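Local coordinates for protein cobyrinic Acid a,c-diamide synthase (Mycobacterium smegmatis, PDB 4PFS) that binds ADP and magnesium as a ParA-family P-loop nucleotide-binding protein and may play a role in septum formation, at residues 13-18 with 150-155. Numbering follows the deposited sequence.
Sequences LAVANQ and DVIVPL
Inside the parallel part of the P-loop NTPase sheet, strand 11-15, which leads into the nucleotide-binding loop, pairs in parallel with strand 150-156, Leu13 beside Asp150, Ala14 beside Val151 and Val15 beside Ile152. Ala14 bonds both ways: its N reaches Asp150 O at 2.8 Å, and its O accepts Ile152 N at 3.1 Å. Ala16 N continues the ladder to Ile152 O (3.2 Å, 170° at the hydrogen). Pro154 has no N-H to answer Ala16 O, and its ring carbon CD packs against that oxygen at 3.4 Å, while Val153 CA makes a CA-H...O contact with Ala16 O. Beyond the strand the side chain of Asn17 takes over the pairing. With CG anti to the backbone N (chi1 -169°), its amide is carried across to strand 150-156, where ND2 donates to Pro154 O (2.9 Å) nearly in the amide plane; OD1 takes Lys19 N, so bonds at both ends restrain the rotation of the amide. Val153 CG2 lies against the same amide, 3.7 Å from ND2. On the sheet face of Leu13, Val15 and Ile152, Val15 CG2 runs alongside Ile152 CG1 (3.9 Å), and Val15 CG1 meets the Pro154 ring at CD (3.8 Å). Asp150 OD2 accepts a hydrogen bond from Trp259 NE1 and forms a salt bridge with Arg11 NH2. Helix 24-37 packs on Val15 and Pro154 through Lys24, an ADP-binding residue; Phe168 of helix 165-178 touches Ala16. Strand 128-132 flanks 11-15 on its other edge, and strand 184-191 follows 150-156.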
loop_
_atom_site.group_PDB
_atom_site.type_symbol
_atom_site.label_atom_id
_atom_site.label_comp_id
_atom_site.label_asym_id
_atom_site.label_seq_id
_atom_site.Cartn_x
_atom_site.Cartn_y
_atom_site.Cartn_z
ATOM N N LEU A 13 5.956 -2.993 -1.898
ATOM C CA LEU A 13 5.420 -1.647 -1.877
ATOM C C LEU A 13 4.356 -1.556 -0.821
ATOM O O LEU A 13 3.365 -2.288 -0.883
ATOM C CB LEU A 13 4.826 -1.269 -3.238
ATOM C CG LEU A 13 3.970 0.009 -3.288
ATOM C CD1 LEU A 13 4.824 1.249 -3.056
ATOM C CD2 LEU A 13 3.204 0.129 -4.601
ATOM N N ALA A 14 4.555 -0.656 0.143
ATOM C CA ALA A 14 3.529 -0.375 1.131
ATOM C C ALA A 14 2.621 0.755 0.625
ATOM O O ALA A 14 3.089 1.730 0.040
ATOM C CB ALA A 14 4.152 -0.009 2.477
ATOM N N VAL A 15 1.318 0.610 0.841
ATOM C CA VAL A 15 0.393 1.681 0.528
ATOM C C VAL A 15 -0.289 2.133 1.822
ATOM O O VAL A 15 -1.025 1.365 2.451
ATOM C CB VAL A 15 -0.625 1.236 -0.515
ATOM C CG1 VAL A 15 -1.711 2.305 -0.704
ATOM C CG2 VAL A 15 0.093 0.969 -1.830
ATOM N N ALA A 16 -0.019 3.365 2.243
ATOM C CA ALA A 16 -0.400 3.757 3.594
ATOM C C ALA A 16 -0.898 5.196 3.678
ATOM O O ALA A 16 -0.455 6.078 2.933
ATOM C CB ALA A 16 0.777 3.538 4.555
ATOM N N ASN A 17 -1.846 5.386 4.592
ATOM C CA ASN A 17 -2.448 6.664 4.922
ATOM C C ASN A 17 -3.337 6.466 6.149
ATOM O O ASN A 17 -4.310 5.712 6.087
ATOM C CB ASN A 17 -3.273 7.214 3.761
ATOM C CG ASN A 17 -3.693 8.663 3.980
ATOM O OD1 ASN A 17 -3.641 9.181 5.099
ATOM N ND2 ASN A 17 -4.112 9.321 2.910
ATOM N N GLN A 18 -3.006 7.124 7.258
ATOM C CA GLN A 18 -3.736 6.901 8.506
ATOM C C GLN A 18 -5.141 7.520 8.444
ATOM O O GLN A 18 -6.011 7.191 9.245
ATOM C CB GLN A 18 -2.949 7.446 9.718
ATOM C CG GLN A 18 -2.920 8.988 9.881
ATOM C CD GLN A 18 -1.831 9.672 9.055
ATOM O OE1 GLN A 18 -1.492 9.218 7.975
ATOM N NE2 GLN A 18 -1.263 10.739 9.582
ATOM N N ASP A 150 9.580 0.328 -0.564
ATOM C CA ASP A 150 8.988 1.578 -1.002
ATOM C C ASP A 150 7.620 1.787 -0.384
ATOM O O ASP A 150 6.884 0.831 -0.094
ATOM C CB ASP A 150 8.867 1.600 -2.523
ATOM C CG ASP A 150 10.209 1.641 -3.207
ATOM O OD1 ASP A 150 11.088 2.385 -2.725
ATOM O OD2 ASP A 150 10.380 0.944 -4.230
ATOM N N VAL A 151 7.271 3.052 -0.214
ATOM C CA VAL A 151 5.957 3.406 0.289
ATOM C C VAL A 151 5.411 4.615 -0.490
ATOM O O VAL A 151 6.169 5.507 -0.883
ATOM C CB VAL A 151 6.008 3.685 1.823
ATOM C CG1 VAL A 151 7.126 4.667 2.159
ATOM C CG2 VAL A 151 4.643 4.178 2.335
ATOM N N ILE A 152 4.109 4.589 -0.764
ATOM C CA ILE A 152 3.393 5.736 -1.310
ATOM C C ILE A 152 2.223 6.054 -0.390
ATOM O O ILE A 152 1.689 5.162 0.277
ATOM C CB ILE A 152 2.852 5.493 -2.747
ATOM C CG1 ILE A 152 1.942 4.250 -2.793
ATOM C CG2 ILE A 152 4.003 5.360 -3.758
ATOM C CD1 ILE A 152 1.174 4.095 -4.104
ATOM N N VAL A 153 1.833 7.322 -0.330
ATOM C CA VAL A 153 0.585 7.653 0.326
ATOM C C VAL A 153 -0.437 8.105 -0.715
ATOM O O VAL A 153 -0.231 9.098 -1.434
ATOM C CB VAL A 153 0.786 8.724 1.425
ATOM C CG1 VAL A 153 1.761 9.786 0.972
ATOM C CG2 VAL A 153 -0.553 9.321 1.852
ATOM N N PRO A 154 -1.531 7.338 -0.844
ATOM C CA PRO A 154 -2.647 7.766 -1.701
ATOM C C PRO A 154 -3.327 8.944 -1.032
ATOM O O PRO A 154 -3.774 8.825 0.120
ATOM C CB PRO A 154 -3.549 6.536 -1.756
ATOM C CG PRO A 154 -3.244 5.787 -0.492
ATOM C CD PRO A 154 -1.777 6.031 -0.217
ATOM N N LEU A 155 -3.367 10.078 -1.716
ATOM C CA LEU A 155 -3.769 11.324 -1.069
ATOM C C LEU A 155 -4.925 11.985 -1.780
ATOM O O LEU A 155 -4.799 12.373 -2.942
ATOM C CB LEU A 155 -2.583 12.281 -1.010
ATOM C CG LEU A 155 -2.698 13.520 -0.127
ATOM C CD1 LEU A 155 -2.866 13.146 1.362
ATOM C CD2 LEU A 155 -1.486 14.405 -0.337
#